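Side-chain contacts in AxyAgu115A (Amphibacillus xylanus NBRC 15112, PDB 6NPS), which probably acts as a family GH115 alpha-glucuronidase, hydrolysing glucuronic acid side groups from arabinoglucuronoxylan: residues I379-D384 with L446-V451; R391-E396 with M435-D440; L75-N80 with I85-I90. The protein carries 3 engineered substitutions. One frame throughout, in Å; residues are numbered along the deposited sequence.

Contact 1 (I379-D384 with L446-V451); sequences ILMLCD and LWIVNV
Met381 reaches across the inside of the barrel with its sulfur, which faces both Leu446 and Ile448 of strand 446-450, the methionine side chain running obliquely to each. Met381 SD lies 4.1 Å from Leu446 CD2, and the same SD is 4.1 Å from Ile448 CG2. The methionine gets there because CG stands anti to the backbone N (chi1 -173°) and the chain runs straight through CG, bending only at the last torsion (chi3 61°), which swings CE aside and leaves the sulfur as the leading atom. Two residues earlier on strand 379-383, Ile379 CG2 approaches Leu446 CB at 4.3 Å, so Leu446 is touched by two residues of the facing strand. The strand axes come no closer than 8.4 Å, since strand 405-410 lies between them in the parallel sheet; they are tilted by 37°. Trp214 touches Met381 and Ile448, Tyr212 touches both Leu446 and Ile448, and Tyr408 adjoins Met381, filling in the core of this TIM barrel. At the strands' C-terminal ends the lining turns polar: Asp384 bonds to His410, and Asn450 to Asn176 and Tyr408. Without a hydrogen bond across it, the contact rests on dispersion, with a polarisable thioether meeting saturated carbon.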
ATOM      1  N   ILE A 379      19.917   0.371  48.567  1.00 35.59           N
ATOM      2  CA  ILE A 379      18.626   0.184  47.907  1.00 36.95           C
ATOM      3  C   ILE A 379      18.853  -0.368  46.505  1.00 37.48           C
ATOM      4  O   ILE A 379      19.621   0.197  45.727  1.00 36.03           O
ATOM      5  CB  ILE A 379      17.859   1.512  47.817  1.00 38.86           C
ATOM      6  CG1 ILE A 379      17.601   2.103  49.209  1.00 36.66           C
ATOM      7  CG2 ILE A 379      16.538   1.292  47.052  1.00 35.96           C
ATOM      8  CD1 ILE A 379      17.446   3.623  49.154  1.00 37.57           C
ATOM      9  N   LEU A 380      18.133  -1.437  46.149  1.00 38.98           N
ATOM     10  CA  LEU A 380      18.287  -2.068  44.838  1.00 36.97           C
ATOM     11  C   LEU A 380      17.100  -1.633  44.010  1.00 38.61           C
ATOM     12  O   LEU A 380      15.962  -2.068  44.248  1.00 34.14           O
ATOM     13  CB  LEU A 380      18.394  -3.587  44.963  1.00 37.89           C
ATOM     14  CG  LEU A 380      19.620  -4.076  45.756  1.00 36.08           C
ATOM     15  CD1 LEU A 380      19.611  -5.572  46.034  1.00 37.18           C
ATOM     16  CD2 LEU A 380      20.895  -3.736  44.996  1.00 41.64           C
ATOM     17  N   MET A 381      17.338  -0.729  43.070  1.00 33.21           N
ATOM     18  CA  MET A 381      16.228  -0.115  42.358  1.00 33.19           C
ATOM     19  C   MET A 381      15.938  -0.934  41.106  1.00 37.94           C
ATOM     20  O   MET A 381      16.766  -0.979  40.186  1.00 34.56           O
ATOM     21  CB  MET A 381      16.513   1.338  41.995  1.00 34.32           C
ATOM     22  CG  MET A 381      15.234   1.975  41.412  1.00 43.33           C
ATOM     23  SD  MET A 381      15.493   3.647  40.838  1.00 47.56           S
ATOM     24  CE  MET A 381      16.721   3.367  39.588  1.00 43.74           C
ATOM     25  N   LEU A 382      14.785  -1.617  41.098  1.00 30.68           N
ATOM     26  CA  LEU A 382      14.295  -2.319  39.921  1.00 35.63           C
ATOM     27  C   LEU A 382      13.645  -1.308  38.980  1.00 39.87           C
ATOM     28  O   LEU A 382      13.332  -0.173  39.363  1.00 37.55           O
ATOM     29  CB  LEU A 382      13.283  -3.416  40.316  1.00 35.21           C
ATOM     30  CG  LEU A 382      13.891  -4.464  41.275  1.00 41.23           C
ATOM     31  CD1 LEU A 382      12.850  -5.276  42.019  1.00 39.07           C
ATOM     32  CD2 LEU A 382      14.831  -5.381  40.534  1.00 42.82           C
ATOM     33  N   CYS A 383      13.426  -1.720  37.739  1.00 34.18           N
ATOM     34  CA  CYS A 383      12.915  -0.783  36.751  1.00 33.72           C
ATOM     35  C   CYS A 383      11.841  -1.491  35.953  1.00 34.18           C
ATOM     36  O   CYS A 383      11.897  -2.719  35.789  1.00 32.83           O
ATOM     37  CB  CYS A 383      14.042  -0.281  35.832  1.00 41.29           C
ATOM     38  SG  CYS A 383      15.474   0.374  36.828  1.00 59.60           S
ATOM     39  N   ASP A 384      10.852  -0.724  35.483  1.00 32.28           N
ATOM     40  CA  ASP A 384       9.926  -1.258  34.488  1.00 34.12           C
ATOM     41  C   ASP A 384      10.631  -1.352  33.129  1.00 33.20           C
ATOM     42  O   ASP A 384      11.832  -1.104  32.996  1.00 32.00           O
ATOM     43  CB  ASP A 384       8.655  -0.411  34.407  1.00 32.72           C
ATOM     44  CG  ASP A 384       8.862   0.945  33.691  1.00 33.32           C
ATOM     45  OD1 ASP A 384      10.014   1.354  33.387  1.00 28.24           O
ATOM     46  OD2 ASP A 384       7.822   1.619  33.424  1.00 31.56           O
ATOM     47  N   LEU A 446      11.712   2.736  47.781  1.00 33.16           N
ATOM     48  CA  LEU A 446      11.852   3.904  46.929  1.00 30.88           C
ATOM     49  C   LEU A 446      10.975   3.720  45.703  1.00 29.53           C
ATOM     50  O   LEU A 446      11.012   2.657  45.080  1.00 33.49           O
ATOM     51  CB  LEU A 446      13.336   4.083  46.529  1.00 28.71           C
ATOM     52  CG  LEU A 446      13.681   5.312  45.690  1.00 31.65           C
ATOM     53  CD1 LEU A 446      15.155   5.740  45.938  1.00 35.27           C
ATOM     54  CD2 LEU A 446      13.524   4.986  44.228  1.00 34.64           C
ATOM     55  N   TRP A 447      10.206   4.752  45.341  1.00 27.73           N
ATOM     56  CA  TRP A 447       9.394   4.732  44.132  1.00 31.56           C
ATOM     57  C   TRP A 447       9.638   6.040  43.409  1.00 30.45           C
ATOM     58  O   TRP A 447       9.392   7.113  43.976  1.00 30.49           O
ATOM     59  CB  TRP A 447       7.872   4.643  44.409  1.00 27.68           C
ATOM     60  CG  TRP A 447       7.266   3.330  44.779  1.00 29.34           C
ATOM     61  CD1 TRP A 447       7.912   2.175  45.167  1.00 28.45           C
ATOM     62  CD2 TRP A 447       5.861   3.047  44.840  1.00 30.47           C
ATOM     63  NE1 TRP A 447       6.988   1.197  45.440  1.00 31.81           N
ATOM     64  CE2 TRP A 447       5.720   1.710  45.260  1.00 32.11           C
ATOM     65  CE3 TRP A 447       4.704   3.801  44.581  1.00 29.06           C
ATOM     66  CZ2 TRP A 447       4.476   1.111  45.424  1.00 28.54           C
ATOM     67  CZ3 TRP A 447       3.448   3.181  44.744  1.00 29.25           C
ATOM     68  CH2 TRP A 447       3.364   1.858  45.181  1.00 29.09           C
ATOM     69  N   ILE A 448      10.051   5.978  42.148  1.00 27.73           N
ATOM     70  CA  ILE A 448      10.198   7.214  41.394  1.00 27.40           C
ATOM     71  C   ILE A 448       9.621   7.005  39.988  1.00 29.36           C
ATOM     72  O   ILE A 448       9.750   5.923  39.407  1.00 30.79           O
ATOM     73  CB  ILE A 448      11.683   7.641  41.380  1.00 31.66           C
ATOM     74  CG1 ILE A 448      11.853   8.972  40.627  1.00 32.99           C
ATOM     75  CG2 ILE A 448      12.574   6.502  40.818  1.00 28.17           C
ATOM     76  CD1 ILE A 448      13.160   9.749  40.988  1.00 32.97           C
ATOM     77  N   VAL A 449       8.959   8.025  39.441  1.00 25.25           N
ATOM     78  CA  VAL A 449       8.370   7.897  38.105  1.00 25.02           C
ATOM     79  C   VAL A 449       8.960   8.944  37.176  1.00 29.11           C
ATOM     80  O   VAL A 449       9.123  10.100  37.548  1.00 28.96           O
ATOM     81  CB  VAL A 449       6.818   7.949  38.146  1.00 24.44           C
ATOM     82  CG1 VAL A 449       6.299   9.214  38.918  1.00 25.05           C
ATOM     83  CG2 VAL A 449       6.226   7.935  36.712  1.00 25.43           C
ATOM     84  N   ASN A 450       9.293   8.525  35.952  1.00 28.04           N
ATOM     85  CA  ASN A 450       9.679   9.461  34.907  1.00 30.02           C
ATOM     86  C   ASN A 450       8.448  10.190  34.377  1.00 30.06           C
ATOM     87  O   ASN A 450       7.555   9.561  33.780  1.00 29.64           O
ATOM     88  CB  ASN A 450      10.381   8.703  33.767  1.00 28.16           C
ATOM     89  CG  ASN A 450      10.954   9.619  32.694  1.00 32.22           C
ATOM     90  OD1 ASN A 450      10.444  10.720  32.416  1.00 32.59           O
ATOM     91  ND2 ASN A 450      12.049   9.164  32.077  1.00 31.69           N
ATOM     92  N   VAL A 451       8.398  11.513  34.567  1.00 29.46           N
ATOM     93  CA  VAL A 451       7.218  12.292  34.169  1.00 32.85           C
ATOM     94  C   VAL A 451       7.529  13.224  33.014  1.00 33.19           C
ATOM     95  O   VAL A 451       6.767  14.154  32.776  1.00 32.42           O
ATOM     96  CB  VAL A 451       6.618  13.110  35.329  1.00 33.19           C
ATOM     97  CG1 VAL A 451       5.977  12.233  36.393  1.00 33.47           C
ATOM     98  CG2 VAL A 451       7.700  14.068  35.892  1.00 30.36           C
TER

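Contact 2 (R391-E396 with M435-D440); sequences RTLPTE and MTMAYD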
ATOM      1  N   ARG A 391       9.390  -5.481  35.294  1.00 29.21           N
ATOM      2  CA  ARG A 391      10.252  -6.586  34.911  1.00 36.15           C
ATOM      3  C   ARG A 391      10.326  -7.574  36.070  1.00 36.53           C
ATOM      4  O   ARG A 391       9.292  -7.922  36.651  1.00 40.52           O
ATOM      5  CB  ARG A 391      11.639  -6.031  34.506  1.00 35.20           C
ATOM      6  CG  ARG A 391      11.538  -5.076  33.297  1.00 37.08           C
ATOM      7  CD  ARG A 391      12.924  -4.470  32.947  1.00 43.42           C
ATOM      8  NE  ARG A 391      13.814  -5.529  32.514  1.00 56.02           N
ATOM      9  CZ  ARG A 391      15.110  -5.374  32.267  1.00 71.32           C
ATOM     10  NH1 ARG A 391      15.687  -4.185  32.428  1.00 76.66           N
ATOM     11  NH2 ARG A 391      15.831  -6.415  31.873  1.00 72.29           N
ATOM     12  N   THR A 392      11.513  -8.057  36.413  1.00 35.94           N
ATOM     13  CA  THR A 392      11.585  -8.997  37.525  1.00 36.36           C
ATOM     14  C   THR A 392      11.418  -8.266  38.848  1.00 39.52           C
ATOM     15  O   THR A 392      11.576  -7.041  38.945  1.00 39.68           O
ATOM     16  CB  THR A 392      12.891  -9.767  37.541  1.00 44.42           C
ATOM     17  OG1 THR A 392      13.959  -8.857  37.808  1.00 49.53           O
ATOM     18  CG2 THR A 392      13.090 -10.464  36.206  1.00 38.61           C
ATOM     19  N   LEU A 393      11.070  -9.037  39.870  1.00 37.36           N
ATOM     20  CA  LEU A 393      10.692  -8.520  41.173  1.00 35.11           C
ATOM     21  C   LEU A 393      11.341  -9.417  42.219  1.00 37.89           C
ATOM     22  O   LEU A 393      11.740 -10.549  41.913  1.00 39.73           O
ATOM     23  CB  LEU A 393       9.158  -8.518  41.306  1.00 33.31           C
ATOM     24  CG  LEU A 393       8.383  -7.546  40.385  1.00 38.99           C
ATOM     25  CD1 LEU A 393       6.872  -7.791  40.538  1.00 36.16           C
ATOM     26  CD2 LEU A 393       8.734  -6.038  40.643  1.00 32.56           C
ATOM     27  N   PRO A 394      11.434  -8.961  43.467  1.00 37.51           N
ATOM     28  CA  PRO A 394      12.128  -9.770  44.482  1.00 41.90           C
ATOM     29  C   PRO A 394      11.452 -11.122  44.732  1.00 45.84           C
ATOM     30  O   PRO A 394      10.231 -11.208  44.906  1.00 45.28           O
ATOM     31  CB  PRO A 394      12.084  -8.882  45.730  1.00 40.30           C
ATOM     32  CG  PRO A 394      11.925  -7.479  45.195  1.00 36.51           C
ATOM     33  CD  PRO A 394      11.024  -7.650  44.000  1.00 36.24           C
ATOM     34  N   THR A 395      12.256 -12.186  44.721  1.00 44.91           N
ATOM     35  CA  THR A 395      11.838 -13.461  45.278  1.00 47.68           C
ATOM     36  C   THR A 395      11.780 -13.343  46.804  1.00 51.64           C
ATOM     37  O   THR A 395      12.281 -12.383  47.409  1.00 41.97           O
ATOM     38  CB  THR A 395      12.825 -14.566  44.921  1.00 47.61           C
ATOM     39  OG1 THR A 395      14.095 -14.281  45.538  1.00 48.19           O
ATOM     40  CG2 THR A 395      13.038 -14.643  43.433  1.00 49.41           C
ATOM     41  N   GLU A 396      11.229 -14.376  47.435  1.00 56.11           N
ATOM     42  CA  GLU A 396      11.083 -14.391  48.885  1.00 59.28           C
ATOM     43  C   GLU A 396      12.446 -14.297  49.553  1.00 51.80           C
ATOM     44  O   GLU A 396      12.608 -13.586  50.545  1.00 53.83           O
ATOM     45  CB  GLU A 396      10.360 -15.661  49.338  1.00 78.64           C
ATOM     46  CG  GLU A 396       8.845 -15.580  49.247  1.00 95.13           C
ATOM     47  CD  GLU A 396       8.176 -16.922  49.470  1.00106.10           C
ATOM     48  OE1 GLU A 396       8.791 -17.957  49.140  1.00109.16           O
ATOM     49  OE2 GLU A 396       7.034 -16.942  49.976  1.00107.50           O
ATOM     50  N   MET A 435       1.902  -1.044  40.105  1.00 31.84           N
ATOM     51  CA  MET A 435       2.592  -0.567  41.308  1.00 32.97           C
ATOM     52  C   MET A 435       2.121  -1.280  42.564  1.00 33.30           C
ATOM     53  O   MET A 435       2.927  -1.470  43.475  1.00 33.80           O
ATOM     54  CB  MET A 435       2.434   0.952  41.471  1.00 31.86           C
ATOM     55  CG  MET A 435       3.253   1.796  40.442  1.00 33.10           C
ATOM     56  SD  MET A 435       4.952   1.266  40.150  1.00 35.11           S
ATOM     57  CE  MET A 435       5.725   1.611  41.786  1.00 26.79           C
ATOM     58  N   THR A 436       0.850  -1.747  42.640  1.00 28.45           N
ATOM     59  CA  THR A 436       0.521  -2.562  43.806  1.00 28.89           C
ATOM     60  C   THR A 436       1.197  -3.918  43.752  1.00 31.04           C
ATOM     61  O   THR A 436       1.531  -4.475  44.802  1.00 30.72           O
ATOM     62  CB  THR A 436      -0.992  -2.761  43.985  1.00 31.02           C
ATOM     63  OG1 THR A 436      -1.555  -3.397  42.816  1.00 35.03           O
ATOM     64  CG2 THR A 436      -1.661  -1.411  44.225  1.00 30.17           C
ATOM     65  N   MET A 437       1.387  -4.481  42.557  1.00 30.16           N
ATOM     66  CA  MET A 437       2.133  -5.729  42.479  1.00 33.56           C
ATOM     67  C   MET A 437       3.576  -5.551  42.964  1.00 32.68           C
ATOM     68  O   MET A 437       4.129  -6.430  43.646  1.00 33.40           O
ATOM     69  CB  MET A 437       2.117  -6.241  41.052  1.00 36.78           C
ATOM     70  CG  MET A 437       2.634  -7.634  40.946  1.00 47.22           C
ATOM     71  SD  MET A 437       2.410  -8.215  39.274  1.00 53.74           S
ATOM     72  CE  MET A 437       3.035  -9.876  39.394  1.00 55.90           C
ATOM     73  N   ALA A 438       4.208  -4.433  42.612  1.00 32.53           N
ATOM     74  CA  ALA A 438       5.575  -4.177  43.080  1.00 31.13           C
ATOM     75  C   ALA A 438       5.623  -4.099  44.601  1.00 33.31           C
ATOM     76  O   ALA A 438       6.511  -4.684  45.243  1.00 31.26           O
ATOM     77  CB  ALA A 438       6.084  -2.886  42.463  1.00 31.98           C
ATOM     78  N   TYR A 439       4.626  -3.443  45.211  1.00 30.56           N
ATOM     79  CA  TYR A 439       4.553  -3.413  46.672  1.00 32.77           C
ATOM     80  C   TYR A 439       4.333  -4.803  47.250  1.00 33.86           C
ATOM     81  O   TYR A 439       4.945  -5.173  48.256  1.00 35.52           O
ATOM     82  CB  TYR A 439       3.430  -2.469  47.099  1.00 34.17           C
ATOM     83  CG  TYR A 439       3.424  -2.115  48.558  1.00 36.33           C
ATOM     84  CD1 TYR A 439       2.850  -2.966  49.495  1.00 39.21           C
ATOM     85  CD2 TYR A 439       3.980  -0.920  49.003  1.00 37.67           C
ATOM     86  CE1 TYR A 439       2.824  -2.628  50.864  1.00 40.27           C
ATOM     87  CE2 TYR A 439       3.961  -0.583  50.340  1.00 38.20           C
ATOM     88  CZ  TYR A 439       3.383  -1.442  51.264  1.00 40.69           C
ATOM     89  OH  TYR A 439       3.357  -1.099  52.591  1.00 48.70           O
ATOM     90  N   ASP A 440       3.432  -5.577  46.640  1.00 33.01           N
ATOM     91  CA  ASP A 440       3.168  -6.942  47.084  1.00 36.71           C
ATOM     92  C   ASP A 440       4.420  -7.813  47.034  1.00 36.18           C
ATOM     93  O   ASP A 440       4.562  -8.749  47.825  1.00 35.41           O
ATOM     94  CB  ASP A 440       2.075  -7.577  46.216  1.00 42.32           C
ATOM     95  CG  ASP A 440       0.679  -6.876  46.360  1.00 56.28           C
ATOM     96  OD1 ASP A 440       0.446  -6.135  47.360  1.00 50.65           O
ATOM     97  OD2 ASP A 440      -0.192  -7.088  45.447  1.00 57.31           O
TER
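Leu393 meets Met437 and Ala438 with no flat side chain on either side of the contact; the rings belong to its surroundings. Phe441, just past the helix end, touches Leu393, Tyr405 touches Pro394, and Tyr439 turns to another side of the helix, where its ring stacks with that of Phe471. What carries the contact is the fork of Leu393. Its CD1 branch comes up to the stem of the methionine, 4.3 Å from Met437 CG, while the other branch, CD2, stops 4.4 Å from Ala438 CA, against the helix backbone itself. Because Ala438 ends at CB, the leucine can come this close to the main chain. In the TIM barrel, residues 391-396 belong to the loop that leaves strand 379-383, and helix 428-440 is the connection between strands 405-410 and 446-450. The loop therefore packs on the outer layer of the barrel, with Met407 of strand 405-410 also against Leu393. Met437 is fully extended, its CG anti to the backbone N (chi1 -169°) and its two later torsions also near 180°, and its side chain also touches Pro937. The backbone of Leu393 bonds to Val872, and Asp440 OD2 to Thr835 OG1. The helical turn under the contact is regular, with Tyr439 N donating to Met435 O at 3.1 Å and Asp440 N to Thr436 O at 2.9 Å.

Contact 3 (L75-N80 with I85-I90); sequences LLDELN and IDLTEI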
ATOM      1  N   LEU A  75       7.826  26.453  71.973  1.00 48.76           N
ATOM      2  CA  LEU A  75       6.380  26.499  72.205  1.00 51.46           C
ATOM      3  C   LEU A  75       5.785  25.097  72.232  1.00 51.20           C
ATOM      4  O   LEU A  75       4.966  24.772  73.102  1.00 54.45           O
ATOM      5  CB  LEU A  75       5.678  27.338  71.119  1.00 49.05           C
ATOM      6  CG  LEU A  75       4.173  27.632  71.356  1.00 55.93           C
ATOM      7  CD1 LEU A  75       3.799  27.894  72.810  1.00 51.17           C
ATOM      8  CD2 LEU A  75       3.633  28.748  70.461  1.00 59.10           C
ATOM      9  N   LEU A  76       6.152  24.266  71.250  1.00 44.43           N
ATOM     10  CA  LEU A  76       5.674  22.889  71.236  1.00 45.47           C
ATOM     11  C   LEU A  76       6.023  22.166  72.519  1.00 47.75           C
ATOM     12  O   LEU A  76       5.203  21.410  73.051  1.00 49.65           O
ATOM     13  CB  LEU A  76       6.257  22.138  70.057  1.00 43.23           C
ATOM     14  CG  LEU A  76       5.500  22.482  68.784  1.00 45.75           C
ATOM     15  CD1 LEU A  76       6.023  21.594  67.693  1.00 44.08           C
ATOM     16  CD2 LEU A  76       3.993  22.317  68.987  1.00 49.49           C
ATOM     17  N   ASP A  77       7.235  22.389  73.036  1.00 46.34           N
ATOM     18  CA  ASP A  77       7.615  21.782  74.302  1.00 53.10           C
ATOM     19  C   ASP A  77       6.760  22.309  75.446  1.00 53.58           C
ATOM     20  O   ASP A  77       6.372  21.544  76.338  1.00 52.01           O
ATOM     21  CB  ASP A  77       9.096  22.025  74.568  1.00 63.35           C
ATOM     22  CG  ASP A  77       9.985  21.167  73.684  1.00 81.97           C
ATOM     23  OD1 ASP A  77       9.684  19.958  73.549  1.00 91.28           O
ATOM     24  OD2 ASP A  77      10.985  21.686  73.134  1.00 82.97           O
ATOM     25  N   GLU A  78       6.469  23.612  75.456  1.00 50.49           N
ATOM     26  CA  GLU A  78       5.618  24.161  76.517  1.00 58.44           C
ATOM     27  C   GLU A  78       4.227  23.542  76.480  1.00 57.75           C
ATOM     28  O   GLU A  78       3.674  23.167  77.521  1.00 59.35           O
ATOM     29  CB  GLU A  78       5.494  25.677  76.389  1.00 61.70           C
ATOM     30  CG  GLU A  78       6.703  26.482  76.762  1.00 72.28           C
ATOM     31  CD  GLU A  78       6.553  27.941  76.357  1.00 77.72           C
ATOM     32  OE1 GLU A  78       7.509  28.498  75.771  1.00 79.51           O
ATOM     33  OE2 GLU A  78       5.473  28.519  76.606  1.00 77.40           O
ATOM     34  N   LEU A  79       3.624  23.480  75.284  1.00 55.78           N
ATOM     35  CA  LEU A  79       2.309  22.862  75.144  1.00 55.44           C
ATOM     36  C   LEU A  79       2.323  21.427  75.649  1.00 56.39           C
ATOM     37  O   LEU A  79       1.428  21.016  76.400  1.00 51.09           O
ATOM     38  CB  LEU A  79       1.862  22.923  73.691  1.00 46.75           C
ATOM     39  CG  LEU A  79       1.673  24.320  73.083  1.00 48.57           C
ATOM     40  CD1 LEU A  79       0.985  24.193  71.735  1.00 47.23           C
ATOM     41  CD2 LEU A  79       0.881  25.292  73.983  1.00 51.93           C
ATOM     42  N   ASN A  80       3.348  20.665  75.263  1.00 52.78           N
ATOM     43  CA  ASN A  80       3.513  19.300  75.733  1.00 52.52           C
ATOM     44  C   ASN A  80       3.635  19.251  77.250  1.00 56.44           C
ATOM     45  O   ASN A  80       2.978  18.438  77.908  1.00 57.81           O
ATOM     46  CB  ASN A  80       4.755  18.692  75.077  1.00 56.89           C
ATOM     47  CG  ASN A  80       4.861  17.216  75.308  1.00 63.33           C
ATOM     48  OD1 ASN A  80       3.982  16.450  74.890  1.00 65.25           O
ATOM     49  ND2 ASN A  80       5.938  16.791  75.970  1.00 63.34           N
ATOM     50  N   ILE A  85      -0.981  19.016  74.305  1.00 55.54           N
ATOM     51  CA  ILE A  85      -0.685  18.081  73.232  1.00 53.67           C
ATOM     52  C   ILE A  85       0.153  16.956  73.838  1.00 59.80           C
ATOM     53  O   ILE A  85       0.680  17.066  74.950  1.00 57.77           O
ATOM     54  CB  ILE A  85       0.063  18.739  72.054  1.00 52.63           C
ATOM     55  CG1 ILE A  85       1.384  19.359  72.532  1.00 53.51           C
ATOM     56  CG2 ILE A  85      -0.817  19.802  71.345  1.00 54.06           C
ATOM     57  CD1 ILE A  85       2.232  19.965  71.382  1.00 52.33           C
ATOM     58  N   ASP A  86       0.263  15.857  73.094  1.00 57.81           N
ATOM     59  CA  ASP A  86       1.000  14.668  73.534  1.00 60.52           C
ATOM     60  C   ASP A  86       2.016  14.331  72.442  1.00 56.38           C
ATOM     61  O   ASP A  86       1.746  13.549  71.531  1.00 54.38           O
ATOM     62  CB  ASP A  86       0.051  13.505  73.825  1.00 67.68           C
ATOM     63  CG  ASP A  86       0.785  12.240  74.230  1.00 75.02           C
ATOM     64  OD1 ASP A  86       2.024  12.290  74.386  1.00 77.84           O
ATOM     65  OD2 ASP A  86       0.128  11.192  74.400  1.00 79.88           O
ATOM     66  N   LEU A  87       3.204  14.914  72.556  1.00 56.57           N
ATOM     67  CA  LEU A  87       4.229  14.730  71.538  1.00 56.06           C
ATOM     68  C   LEU A  87       4.785  13.313  71.496  1.00 56.21           C
ATOM     69  O   LEU A  87       5.449  12.964  70.511  1.00 54.53           O
ATOM     70  CB  LEU A  87       5.367  15.723  71.770  1.00 54.85           C
ATOM     71  CG  LEU A  87       5.044  17.182  71.454  1.00 51.47           C
ATOM     72  CD1 LEU A  87       6.307  18.068  71.636  1.00 54.15           C
ATOM     73  CD2 LEU A  87       4.415  17.322  70.047  1.00 46.98           C
ATOM     74  N   THR A  88       4.548  12.479  72.511  1.00 54.52           N
ATOM     75  CA  THR A  88       5.014  11.101  72.371  1.00 57.95           C
ATOM     76  C   THR A  88       4.283  10.369  71.253  1.00 58.87           C
ATOM     77  O   THR A  88       4.771   9.344  70.777  1.00 63.12           O
ATOM     78  CB  THR A  88       4.849  10.323  73.667  1.00 63.50           C
ATOM     79  OG1 THR A  88       3.450  10.137  73.913  1.00 62.82           O
ATOM     80  CG2 THR A  88       5.495  11.084  74.834  1.00 63.85           C
ATOM     81  N   GLU A  89       3.140  10.879  70.807  1.00 55.88           N
ATOM     82  CA  GLU A  89       2.440  10.244  69.697  1.00 62.20           C
ATOM     83  C   GLU A  89       3.221  10.321  68.383  1.00 59.09           C
ATOM     84  O   GLU A  89       2.979   9.516  67.476  1.00 67.15           O
ATOM     85  CB  GLU A  89       1.077  10.894  69.508  1.00 65.61           C
ATOM     86  CG  GLU A  89      -0.053  10.160  70.150  1.00 78.35           C
ATOM     87  CD  GLU A  89      -1.367  10.882  69.951  1.00 86.94           C
ATOM     88  OE1 GLU A  89      -1.570  11.935  70.597  1.00 86.46           O
ATOM     89  OE2 GLU A  89      -2.189  10.403  69.143  1.00 90.20           O
ATOM     90  N   ILE A  90       4.097  11.307  68.216  1.00 49.16           N
ATOM     91  CA  ILE A  90       4.775  11.504  66.938  1.00 50.25           C
ATOM     92  C   ILE A  90       6.289  11.501  67.049  1.00 51.30           C
ATOM     93  O   ILE A  90       6.960  11.387  66.011  1.00 45.17           O
ATOM     94  CB  ILE A  90       4.320  12.805  66.243  1.00 50.67           C
ATOM     95  CG1 ILE A  90       4.887  14.023  66.992  1.00 48.02           C
ATOM     96  CG2 ILE A  90       2.766  12.855  66.082  1.00 49.63           C
ATOM     97  CD1 ILE A  90       4.549  15.363  66.310  1.00 53.06           C
TER
HETATM   98  O   HOH W   1       1.559  15.734  77.112  1.00 49.52           O
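Helix 74-81 and the 3-10 segment 87-89 that follows it are tied where Asn80 meets Leu87; the unit packs on the mixed sheet that includes strands 97-106 and 109-117. Asn80 OD1 accepts from Leu87 N at 2.9 Å along a nearly straight N-H (172°), with the donor standing above the amide plane. The asparagine faces the loop because its CG is anti to the backbone N (chi1 -170°), and its side chain then slants across that of Leu87, with Asn80 CB 3.8 Å from Leu87 CD1. With an alanine here, Leu87 N is likely to lose its acceptor and the start of the 3-10 segment to shift from the helix. Ile85 extends CD1 into the helix flank: it meets Leu76 CD2 at 3.8 Å, the two side chains crossing at about a right angle, and Leu79 CB also at 3.8 Å. Val114 touches both leucines, while Leu98, Gln100 and Val102 take up Ile85. Asp86 points away from the helix and forms an Asx turn, its OD1 receiving Thr88 N at 3.1 Å and Thr88 OG1 at 2.6 Å, both from one face of the carboxylate. Water 1 sits 2.7 Å from Ile85 O.

Overall arrangement
Contact 3 comes first along the chain, and contacts 1 and 2 follow in the TIM barrel. Both segments of contact 2 fall between those of contact 1, so the chain runs from strand 379-383 through loop 391-396 and strand 405-410 to helix 428-440 and strand 446-450. Contact 1 lies inside the barrel and contact 2 in its outer layer. Their centres are 12 Å apart and they touch, as where Trp447 packs on Met435 and Leu382 on Pro394, so the two pack one continuous barrel wall. Contact 3 packs against a separate four-stranded mixed sheet near the N-terminus, its centre about 36 Å from that of contact 1 and 39 Å from that of contact 2, and is local packing there.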